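Local coordinates for COG0778: Nitroreductase (PDB 2B67), which binds flavin mononucleotide and probably uses it to pass electrons from a reduced nicotinamide cofactor to an acceptor, at residues A[15-20]-A[69-74]; A[41-46]-A[113-118]. One frame throughout, in Å; residues are numbered along the deposited sequence.

How the interactions relate
From the N terminus, the chain leaves helix 5-12 and enters the loop that holds 15-20, the first half of interaction 1. After helix 26-36 it reaches the loop 41-46, the first half of interaction 2. Helix 68-74 then packs back on 15-20 through its residues 69-74 and closes interaction 1 over 48 intervening residues; helix 105-120 closes interaction 2 over 66. The segments alternate, so the two loops cross rather than nest. The centres of the two contacts lie about 36 Å apart, on opposite sides of the chain's centre, and each contact borders an FMN: interaction 1 ties loop to helix beside one flavin, interaction 2 beside another, where the second subunit also packs.

Interaction 1: A[15-20]-A[69-74]; sequences ATKHFT and FEQVSS
K17 and Q71 form the close-packed part of this contact, their side chains crossing at an angle where the loop 15-20 passes residues 69-74 of helix 68-74. CG of K17 lies against the amide of Q71, 3.5 Å from OE1 and 3.6 Å from CD, while the K17 backbone O comes 3.7 Å from Q71 CG. The Q71 chain, extended beyond CG (chi2 177°), carries its amide across the lysine stem, with OE1, CD and NE2 all near K17 CG. A flexible, aliphatic lysine stem suits this place because it packs on the amide and still delivers a charged tip elsewhere: NZ of K17 and NE2 of Q71 both hydrogen-bond to O2 of the flavin mononucleotide.

No direct hydrogen bond joins the two segments. Instead a water donates to both T16 O, at 2.8 Å, and Q71 OE1, at 2.6 Å, bridging a buried amide oxygen to the loop backbone. Toward S74 the fit is looser. The F19 ring meets the helix obliquely, with CE1 4.1 Å from Q71 O, and S74, exposed to solvent, comes only as near as its CB to F19 CD1, 4.8 Å. F19 also touches T181 of strand 174-183, so the large flat ring touches both the helix backbone and the sheet. With A15 N hydrogen-bonded to the phosphate oxygen O2P, loop and helix together line the FMN pocket of the nitroreductase fold, two side chains converging on the flavin O2.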
loop_
_atom_site.group_PDB
_atom_site.type_symbol
_atom_site.label_atom_id
_atom_site.label_comp_id
_atom_site.label_asym_id
_atom_site.label_seq_id
_atom_site.Cartn_x
_atom_site.Cartn_y
_atom_site.Cartn_z
ATOM N N ALA A 15 -7.515 -4.753 13.035
ATOM C CA ALA A 15 -7.400 -6.081 12.459
ATOM C C ALA A 15 -8.517 -6.925 13.063
ATOM O O ALA A 15 -8.433 -7.335 14.220
ATOM C CB ALA A 15 -6.034 -6.692 12.775
ATOM N N THR A 16 -9.560 -7.168 12.288
ATOM C CA THR A 16 -10.738 -7.897 12.782
ATOM C C THR A 16 -10.595 -9.409 12.544
ATOM O O THR A 16 -10.404 -9.860 11.409
ATOM C CB THR A 16 -12.028 -7.388 12.098
ATOM O OG1 THR A 16 -12.079 -5.960 12.187
ATOM C CG2 THR A 16 -13.275 -7.987 12.725
ATOM N N LYS A 17 -10.712 -10.172 13.625
ATOM C CA LYS A 17 -10.540 -11.609 13.562
ATOM C C LYS A 17 -11.806 -12.397 13.890
ATOM O O LYS A 17 -11.897 -13.555 13.544
ATOM C CB LYS A 17 -9.378 -12.024 14.445
ATOM C CG LYS A 17 -8.041 -11.604 13.823
ATOM C CD LYS A 17 -6.862 -11.692 14.757
ATOM C CE LYS A 17 -5.805 -10.709 14.262
ATOM N NZ LYS A 17 -4.505 -11.407 13.991
ATOM N N HIS A 18 -12.796 -11.765 14.519
ATOM C CA HIS A 18 -14.032 -12.467 14.848
ATOM C C HIS A 18 -15.180 -11.595 14.412
ATOM O O HIS A 18 -15.219 -10.401 14.721
ATOM C CB HIS A 18 -14.102 -12.820 16.344
ATOM C CG HIS A 18 -12.985 -13.715 16.805
ATOM N ND1 HIS A 18 -11.909 -13.249 17.534
ATOM C CD2 HIS A 18 -12.756 -15.036 16.596
ATOM C CE1 HIS A 18 -11.076 -14.248 17.772
ATOM N NE2 HIS A 18 -11.567 -15.343 17.217
ATOM N N PHE A 19 -16.101 -12.198 13.672
ATOM C CA PHE A 19 -17.168 -11.491 12.987
ATOM C C PHE A 19 -18.540 -11.933 13.535
ATOM O O PHE A 19 -18.718 -13.080 13.924
ATOM C CB PHE A 19 -17.113 -11.801 11.497
ATOM C CG PHE A 19 -15.801 -11.418 10.837
ATOM C CD1 PHE A 19 -14.809 -12.383 10.595
ATOM C CD2 PHE A 19 -15.561 -10.111 10.471
ATOM C CE1 PHE A 19 -13.557 -12.019 9.977
ATOM C CE2 PHE A 19 -14.311 -9.727 9.853
ATOM C CZ PHE A 19 -13.338 -10.706 9.590
ATOM N N THR A 20 -19.493 -11.011 13.522
ATOM C CA THR A 20 -20.875 -11.316 13.838
ATOM C C THR A 20 -21.475 -11.994 12.608
ATOM O O THR A 20 -20.791 -12.163 11.585
ATOM C CB THR A 20 -21.667 -10.033 14.185
ATOM O OG1 THR A 20 -21.920 -9.285 12.992
ATOM C CG2 THR A 20 -20.898 -9.173 15.182
ATOM N N PHE A 69 -7.397 -19.978 9.018
ATOM C CA PHE A 69 -8.437 -20.916 8.617
ATOM C C PHE A 69 -9.801 -20.495 9.180
ATOM O O PHE A 69 -10.791 -20.431 8.451
ATOM C CB PHE A 69 -8.120 -22.375 9.029
ATOM C CG PHE A 69 -9.249 -23.314 8.734
ATOM C CD1 PHE A 69 -9.471 -23.767 7.437
ATOM C CD2 PHE A 69 -10.129 -23.725 9.752
ATOM C CE1 PHE A 69 -10.534 -24.595 7.143
ATOM C CE2 PHE A 69 -11.193 -24.552 9.473
ATOM C CZ PHE A 69 -11.400 -24.995 8.169
ATOM N N GLU A 70 -9.860 -20.210 10.478
ATOM C CA GLU A 70 -11.136 -19.811 11.072
ATOM C C GLU A 70 -11.614 -18.441 10.576
ATOM O O GLU A 70 -12.814 -18.215 10.415
ATOM C CB GLU A 70 -11.031 -19.803 12.586
ATOM C CG GLU A 70 -11.218 -21.201 13.209
ATOM C CD GLU A 70 -9.937 -21.986 13.325
ATOM O OE1 GLU A 70 -8.850 -21.489 12.917
ATOM O OE2 GLU A 70 -10.023 -23.124 13.830
ATOM N N GLN A 71 -10.681 -17.523 10.345
ATOM C CA GLN A 71 -11.048 -16.181 9.867
ATOM C C GLN A 71 -11.709 -16.240 8.497
ATOM O O GLN A 71 -12.786 -15.681 8.297
ATOM C CB GLN A 71 -9.827 -15.252 9.856
ATOM C CG GLN A 71 -9.322 -14.902 11.269
ATOM C CD GLN A 71 -8.073 -14.042 11.235
ATOM O OE1 GLN A 71 -8.053 -12.990 10.579
ATOM N NE2 GLN A 71 -7.022 -14.481 11.943
ATOM N N VAL A 72 -11.086 -16.941 7.562
ATOM C CA VAL A 72 -11.646 -17.043 6.239
ATOM C C VAL A 72 -12.956 -17.873 6.222
ATOM O O VAL A 72 -13.884 -17.558 5.457
ATOM C CB VAL A 72 -10.618 -17.547 5.206
ATOM C CG1 VAL A 72 -11.233 -17.548 3.791
ATOM C CG2 VAL A 72 -9.371 -16.658 5.227
ATOM N N SER A 73 -13.046 -18.906 7.061
ATOM C CA SER A 73 -14.287 -19.732 7.123
ATOM C C SER A 73 -15.469 -18.945 7.633
ATOM O O SER A 73 -16.578 -19.106 7.099
ATOM C CB SER A 73 -14.129 -20.944 8.051
ATOM O OG SER A 73 -13.196 -21.864 7.548
ATOM N N SER A 74 -15.249 -18.118 8.651
ATOM C CA SER A 74 -16.344 -17.370 9.267
ATOM C C SER A 74 -16.731 -16.107 8.533
ATOM O O SER A 74 -17.924 -15.834 8.400
ATOM C CB SER A 74 -16.024 -17.021 10.707
ATOM O OG SER A 74 -15.975 -18.202 11.475
HETATM O O HOH W 1 -10.371 -12.069 9.754
#

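Interaction 2: A[41-46]-A[113-118]; sequences SAHNSQ and KNLPAE
H43 receives L115 over the face of its imidazole, a CH-pi contact that joins an FMN-lining loop of the nitroreductase fold to helix 105-120. Methyl CD2 of L115 stands 4.0 Å from the ring centroid and 13° off the ring normal, almost directly above the centre, while CD1 reaches the base of the histidine, 3.8 Å from CB. The branched end of leucine suits this place because one methyl can cover the ring and the other its stem. The buried side chain of L115 also touches A91 and Y110.

The histidine ring is held by more than the leucine. CB points toward the helix, and chi1 of -58° sets CG beside the backbone N, which turns one ring face to L115; its ND1 hydrogen-bonds to Y130 OH. The ring of F119 packs against it edge-to-face. The backbone of H43 has positive phi, part of a compact turn in which N44 N bonds to S41 O and S45 N to A42 O. The same loop touches the flavin, and on it N44 ND2 and Q46 NE2 both hydrogen-bond to Y193 O of the second subunit.

E118, extended beyond CG, lays its carboxylate obliquely to the imidazole, their planes 55° apart. H43 NE2 and E118 OE1 are 3.9 Å apart, and a water to one side of them donates to OE1 at 3.0 Å and is 3.3 Å from NE2.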
loop_
_atom_site.group_PDB
_atom_site.type_symbol
_atom_site.label_atom_id
_atom_site.label_comp_id
_atom_site.label_asym_id
_atom_site.label_seq_id
_atom_site.Cartn_x
_atom_site.Cartn_y
_atom_site.Cartn_z
ATOM N N SER A 41 -1.390 4.516 -8.582
ATOM C CA SER A 41 -0.549 3.337 -8.866
ATOM C C SER A 41 0.565 3.848 -9.761
ATOM O O SER A 41 0.379 4.867 -10.433
ATOM C CB SER A 41 -1.338 2.236 -9.599
ATOM O OG SER A 41 -2.148 2.781 -10.650
ATOM N N ALA A 42 1.724 3.182 -9.735
ATOM C CA ALA A 42 2.835 3.522 -10.649
ATOM C C ALA A 42 2.312 3.566 -12.081
ATOM O O ALA A 42 1.595 2.651 -12.498
ATOM C CB ALA A 42 3.972 2.506 -10.509
ATOM N N HIS A 43 2.580 4.655 -12.814
ATOM C CA HIS A 43 2.176 4.757 -14.246
ATOM C C HIS A 43 0.673 4.832 -14.467
ATOM O O HIS A 43 0.201 4.760 -15.625
ATOM C CB HIS A 43 2.685 3.551 -15.050
ATOM C CG HIS A 43 4.164 3.378 -14.992
ATOM N ND1 HIS A 43 4.761 2.353 -14.288
ATOM C CD2 HIS A 43 5.171 4.100 -15.547
ATOM C CE1 HIS A 43 6.076 2.455 -14.407
ATOM N NE2 HIS A 43 6.349 3.506 -15.161
ATOM N N ASN A 44 -0.079 4.934 -13.359
ATOM C CA ASN A 44 -1.519 4.728 -13.368
ATOM C C ASN A 44 -1.838 3.373 -13.994
ATOM O O ASN A 44 -2.866 3.208 -14.609
ATOM C CB ASN A 44 -2.255 5.886 -14.085
ATOM C CG ASN A 44 -3.750 5.884 -13.838
ATOM O OD1 ASN A 44 -4.253 5.441 -12.772
ATOM N ND2 ASN A 44 -4.488 6.420 -14.806
ATOM N N SER A 45 -0.965 2.384 -13.769
ATOM C CA SER A 45 -1.155 1.040 -14.312
ATOM C C SER A 45 -2.282 0.242 -13.643
ATOM O O SER A 45 -2.772 -0.708 -14.216
ATOM C CB SER A 45 0.154 0.235 -14.232
ATOM O OG SER A 45 0.514 -0.055 -12.872
ATOM N N GLN A 46 -2.686 0.624 -12.429
ATOM C CA GLN A 46 -3.820 -0.010 -11.723
ATOM C C GLN A 46 -3.886 -1.535 -11.956
ATOM O O GLN A 46 -4.854 -2.057 -12.502
ATOM C CB GLN A 46 -5.157 0.695 -12.051
ATOM C CG GLN A 46 -5.446 0.941 -13.515
ATOM C CD GLN A 46 -6.479 2.081 -13.756
ATOM O OE1 GLN A 46 -7.635 1.981 -13.364
ATOM N NE2 GLN A 46 -6.048 3.123 -14.430
ATOM N N LYS A 113 2.191 1.067 -26.495
ATOM C CA LYS A 113 3.549 0.741 -26.942
ATOM C C LYS A 113 4.713 1.182 -26.030
ATOM O O LYS A 113 5.626 0.395 -25.733
ATOM C CB LYS A 113 3.757 1.242 -28.396
ATOM C CG LYS A 113 3.351 0.169 -29.428
ATOM C CD LYS A 113 2.648 0.742 -30.623
ATOM C CE LYS A 113 2.111 -0.374 -31.515
ATOM N NZ LYS A 113 1.202 0.199 -32.586
ATOM N N ASN A 114 4.713 2.429 -25.592
ATOM C CA ASN A 114 5.843 2.885 -24.794
ATOM C C ASN A 114 5.944 2.168 -23.455
ATOM O O ASN A 114 6.977 1.544 -23.138
ATOM C CB ASN A 114 5.809 4.404 -24.599
ATOM C CG ASN A 114 6.159 5.137 -25.870
ATOM O OD1 ASN A 114 5.379 5.148 -26.821
ATOM N ND2 ASN A 114 7.360 5.713 -25.911
ATOM N N LEU A 115 4.861 2.235 -22.693
ATOM C CA LEU A 115 4.865 1.672 -21.373
ATOM C C LEU A 115 5.256 0.184 -21.414
ATOM O O LEU A 115 6.210 -0.187 -20.726
ATOM C CB LEU A 115 3.541 1.906 -20.652
ATOM C CG LEU A 115 3.617 2.250 -19.167
ATOM C CD1 LEU A 115 2.273 1.982 -18.442
ATOM C CD2 LEU A 115 4.780 1.574 -18.476
ATOM N N PRO A 116 4.562 -0.653 -22.218
ATOM C CA PRO A 116 4.944 -2.065 -22.306
ATOM C C PRO A 116 6.418 -2.289 -22.623
ATOM O O PRO A 116 7.000 -3.270 -22.128
ATOM C CB PRO A 116 4.067 -2.604 -23.444
ATOM C CG PRO A 116 2.853 -1.753 -23.369
ATOM C CD PRO A 116 3.375 -0.376 -23.052
ATOM N N ALA A 117 7.012 -1.385 -23.418
ATOM C CA ALA A 117 8.421 -1.508 -23.799
ATOM C C ALA A 117 9.295 -1.294 -22.567
ATOM O O ALA A 117 10.281 -2.016 -22.365
ATOM C CB ALA A 117 8.798 -0.522 -24.947
ATOM N N GLU A 118 8.896 -0.341 -21.729
ATOM C CA GLU A 118 9.514 -0.140 -20.406
ATOM C C GLU A 118 9.435 -1.342 -19.491
ATOM O O GLU A 118 10.418 -1.684 -18.851
ATOM C CB GLU A 118 8.847 0.999 -19.675
ATOM C CG GLU A 118 9.578 2.262 -19.813
ATOM C CD GLU A 118 8.653 3.430 -19.760
ATOM O OE1 GLU A 118 8.097 3.685 -18.671
ATOM O OE2 GLU A 118 8.478 4.082 -20.811
HETATM O O HOH W 2 9.287 2.498 -16.220
#